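Local coordinates for catecholate siderophore receptor Fiu (Escherichia coli, PDB 6BPM), which imports iron bound to catecholate siderophores across the outer membrane with energy obtained through its interaction with TonB, and also serves as receptor for several microcins, at residues N437-Y442 with A474-L479. Numbering follows the deposited sequence.
With POG ((20S)-2,5,8,11,14,17-hexamethyl-3,6,9,12,15,18-hexaoxahenicosane-1,20-diol), chain E.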
loop_
_atom_site.group_PDB
_atom_site.type_symbol
_atom_site.label_atom_id
_atom_site.label_comp_id
_atom_site.label_asym_id
_atom_site.label_seq_id
_atom_site.Cartn_x
_atom_site.Cartn_y
_atom_site.Cartn_z
ATOM N N ASN A 437 20.528 -12.797 6.012
ATOM C CA ASN A 437 20.565 -14.245 5.866
ATOM C C ASN A 437 19.133 -14.730 6.023
ATOM O O ASN A 437 18.480 -14.434 7.028
ATOM C CB ASN A 437 21.473 -14.910 6.898
ATOM C CG ASN A 437 22.931 -14.621 6.660
ATOM O OD1 ASN A 437 23.369 -14.488 5.522
ATOM N ND2 ASN A 437 23.701 -14.538 7.739
ATOM N N TYR A 438 18.627 -15.417 5.006
ATOM C CA TYR A 438 17.249 -15.863 4.992
ATOM C C TYR A 438 17.208 -17.337 4.636
ATOM O O TYR A 438 18.067 -17.846 3.912
ATOM C CB TYR A 438 16.393 -15.042 4.005
ATOM C CG TYR A 438 16.662 -15.311 2.537
ATOM C CD1 TYR A 438 15.940 -16.265 1.840
ATOM C CD2 TYR A 438 17.640 -14.602 1.849
ATOM C CE1 TYR A 438 16.180 -16.505 0.493
ATOM C CE2 TYR A 438 17.892 -14.841 0.511
ATOM C CZ TYR A 438 17.164 -15.793 -0.163
ATOM O OH TYR A 438 17.415 -16.027 -1.498
ATOM N N HIS A 439 16.216 -18.024 5.193
ATOM C CA HIS A 439 15.819 -19.353 4.754
ATOM C C HIS A 439 14.328 -19.287 4.504
ATOM O O HIS A 439 13.589 -18.779 5.355
ATOM C CB HIS A 439 16.145 -20.413 5.787
ATOM C CG HIS A 439 15.802 -21.801 5.351
ATOM N ND1 HIS A 439 16.318 -22.371 4.207
ATOM C CD2 HIS A 439 14.999 -22.737 5.908
ATOM C CE1 HIS A 439 15.854 -23.600 4.082
ATOM N NE2 HIS A 439 15.046 -23.844 5.097
ATOM N N THR A 440 13.893 -19.727 3.322
ATOM C CA THR A 440 12.478 -19.754 2.970
ATOM C C THR A 440 12.040 -21.187 2.706
ATOM O O THR A 440 12.770 -21.959 2.075
ATOM C CB THR A 440 12.176 -18.885 1.738
ATOM O OG1 THR A 440 12.502 -17.526 2.030
ATOM C CG2 THR A 440 10.694 -18.939 1.410
ATOM N N GLU A 441 10.857 -21.545 3.209
ATOM C CA GLU A 441 10.258 -22.859 2.988
ATOM C C GLU A 441 8.852 -22.676 2.449
ATOM O O GLU A 441 8.083 -21.860 2.974
ATOM C CB GLU A 441 10.194 -23.680 4.251
ATOM C CG GLU A 441 11.516 -24.064 4.829
ATOM C CD GLU A 441 11.355 -24.975 6.013
ATOM O OE1 GLU A 441 10.585 -24.619 6.925
ATOM O OE2 GLU A 441 11.987 -26.045 6.029
ATOM N N TYR A 442 8.511 -23.451 1.412
ATOM C CA TYR A 442 7.198 -23.357 0.789
ATOM C C TYR A 442 6.719 -24.719 0.324
ATOM O O TYR A 442 7.468 -25.483 -0.288
ATOM C CB TYR A 442 7.207 -22.427 -0.418
ATOM C CG TYR A 442 5.833 -22.159 -1.013
ATOM C CD1 TYR A 442 4.930 -21.329 -0.360
ATOM C CD2 TYR A 442 5.449 -22.714 -2.235
ATOM C CE1 TYR A 442 3.686 -21.052 -0.894
ATOM C CE2 TYR A 442 4.189 -22.442 -2.785
ATOM C CZ TYR A 442 3.320 -21.605 -2.101
ATOM O OH TYR A 442 2.076 -21.301 -2.585
ATOM N N ALA A 474 12.723 -25.470 -0.750
ATOM C CA ALA A 474 13.295 -24.484 0.152
ATOM C C ALA A 474 14.436 -23.726 -0.531
ATOM O O ALA A 474 15.023 -24.186 -1.515
ATOM C CB ALA A 474 13.768 -25.160 1.439
ATOM N N LYS A 475 14.765 -22.561 0.027
ATOM C CA LYS A 475 15.755 -21.675 -0.575
ATOM C C LYS A 475 16.466 -20.873 0.507
ATOM O O LYS A 475 15.809 -20.140 1.250
ATOM C CB LYS A 475 15.060 -20.729 -1.551
ATOM C CG LYS A 475 15.861 -19.516 -1.934
ATOM C CD LYS A 475 17.014 -19.910 -2.807
ATOM C CE LYS A 475 17.521 -18.710 -3.558
ATOM N NZ LYS A 475 18.753 -19.064 -4.291
ATOM N N SER A 476 17.799 -20.938 0.537
ATOM C CA SER A 476 18.612 -20.161 1.475
ATOM C C SER A 476 19.459 -19.157 0.710
ATOM O O SER A 476 19.971 -19.453 -0.377
ATOM C CB SER A 476 19.545 -21.046 2.287
ATOM O OG SER A 476 18.810 -21.970 3.063
ATOM N N GLY A 477 19.619 -17.971 1.280
ATOM C CA GLY A 477 20.397 -16.995 0.551
ATOM C C GLY A 477 20.880 -15.839 1.396
ATOM O O GLY A 477 20.541 -15.690 2.574
ATOM N N ASN A 478 21.679 -15.011 0.741
ATOM C CA ASN A 478 22.243 -13.806 1.307
ATOM C C ASN A 478 21.721 -12.621 0.517
ATOM O O ASN A 478 21.432 -12.729 -0.675
ATOM C CB ASN A 478 23.769 -13.851 1.250
ATOM C CG ASN A 478 24.339 -14.850 2.231
ATOM O OD1 ASN A 478 24.612 -14.503 3.373
ATOM N ND2 ASN A 478 24.494 -16.103 1.807
ATOM N N LEU A 479 21.513 -11.515 1.206
ATOM C CA LEU A 479 21.184 -10.255 0.559
ATOM C C LEU A 479 22.164 -9.228 1.100
ATOM O O LEU A 479 22.052 -8.818 2.264
ATOM C CB LEU A 479 19.749 -9.824 0.848
ATOM C CG LEU A 479 18.570 -10.612 0.325
ATOM C CD1 LEU A 479 17.321 -9.851 0.723
ATOM C CD2 LEU A 479 18.668 -10.787 -1.179
HETATM O OH POG E . 23.115 -21.364 1.152
HETATM C C2 POG E . 23.620 -20.159 1.664
HETATM C C1 POG E . 25.104 -20.010 1.321
HETATM C C3 POG E . 23.438 -20.145 3.182
HETATM O O2 POG E . 22.480 -19.178 3.508
HETATM C C5 POG E . 22.417 -18.853 4.864
HETATM O O1 POG E . 11.483 -12.902 17.490
HETATM C C4 POG E . 11.840 -13.497 16.273
HETATM C C6 POG E . 12.602 -14.792 16.539
HETATM O O3 POG E . 12.811 -15.463 15.325
HETATM C C7 POG E . 13.239 -16.799 15.423
HETATM C C8 POG E . 14.441 -17.111 14.520
HETATM O O4 POG E . 14.442 -16.360 13.323
HETATM C C9 POG E . 15.298 -16.741 12.269
HETATM C C10 POG E . 16.788 -16.432 12.498
HETATM O O5 POG E . 17.392 -16.519 11.224
HETATM C C11 POG E . 18.641 -17.110 10.963
HETATM C C12 POG E . 18.448 -18.351 10.096
HETATM O O6 POG E . 18.242 -17.923 8.787
HETATM C C13 POG E . 18.766 -18.796 7.837
HETATM C C14 POG E . 20.134 -18.282 7.384
HETATM O O7 POG E . 20.503 -19.007 6.242
HETATM C C15 POG E . 21.035 -18.287 5.167
HETATM C C16 POG E . 23.468 -17.799 5.192
HETATM C C17 POG E . 21.187 -18.465 8.483
HETATM C C18 POG E . 17.254 -19.227 10.500
HETATM C C19 POG E . 17.404 -17.381 13.531
HETATM C C20 POG E . 14.442 -18.635 14.303
HETATM C C21 POG E . 11.791 -15.655 17.511
#
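The phenol ring of Tyr438 lies flat against the backbone of Gly477, whose N sits 3.5 Å above the ring plane, over its centre; the carbonyl carbon of Ser476 covers the same face nearer the rim. The ring reaches this place because CG stands between the backbone N and the carbonyl carbon (chi1 72°), which turns it across the glycine of the facing strand. Its OH meets CE of Lys475 at 3.4 Å, and CE2 approaches Leu479 CG obliquely. On the other side of the sheet, the imidazole of His439 receives Ser476 at its edge: ND1 and OG are 2.8 Å apart in a hydrogen bond bent to 139°. Ala474 CB packs 3.7 Å from His439 CE1. Two reciprocal backbone pairs fix the antiparallel register: N and O of Tyr438 each lie 3.1 Å from O and N of Gly477, and N and O of Thr440 each lie 2.9 Å from O and N of Lys475. The bound POG chain runs past the His439 side, its C13 3.7 Å from His439 CB. These strands, 427-447 and 467-489, are neighbours in the 22-stranded TonB-dependent receptor barrel; Lys475 NZ is hydrogen-bonded to Thr526 O, Tyr438 touches Pro506, and strand 404-422 continues the sheet beyond 437-442.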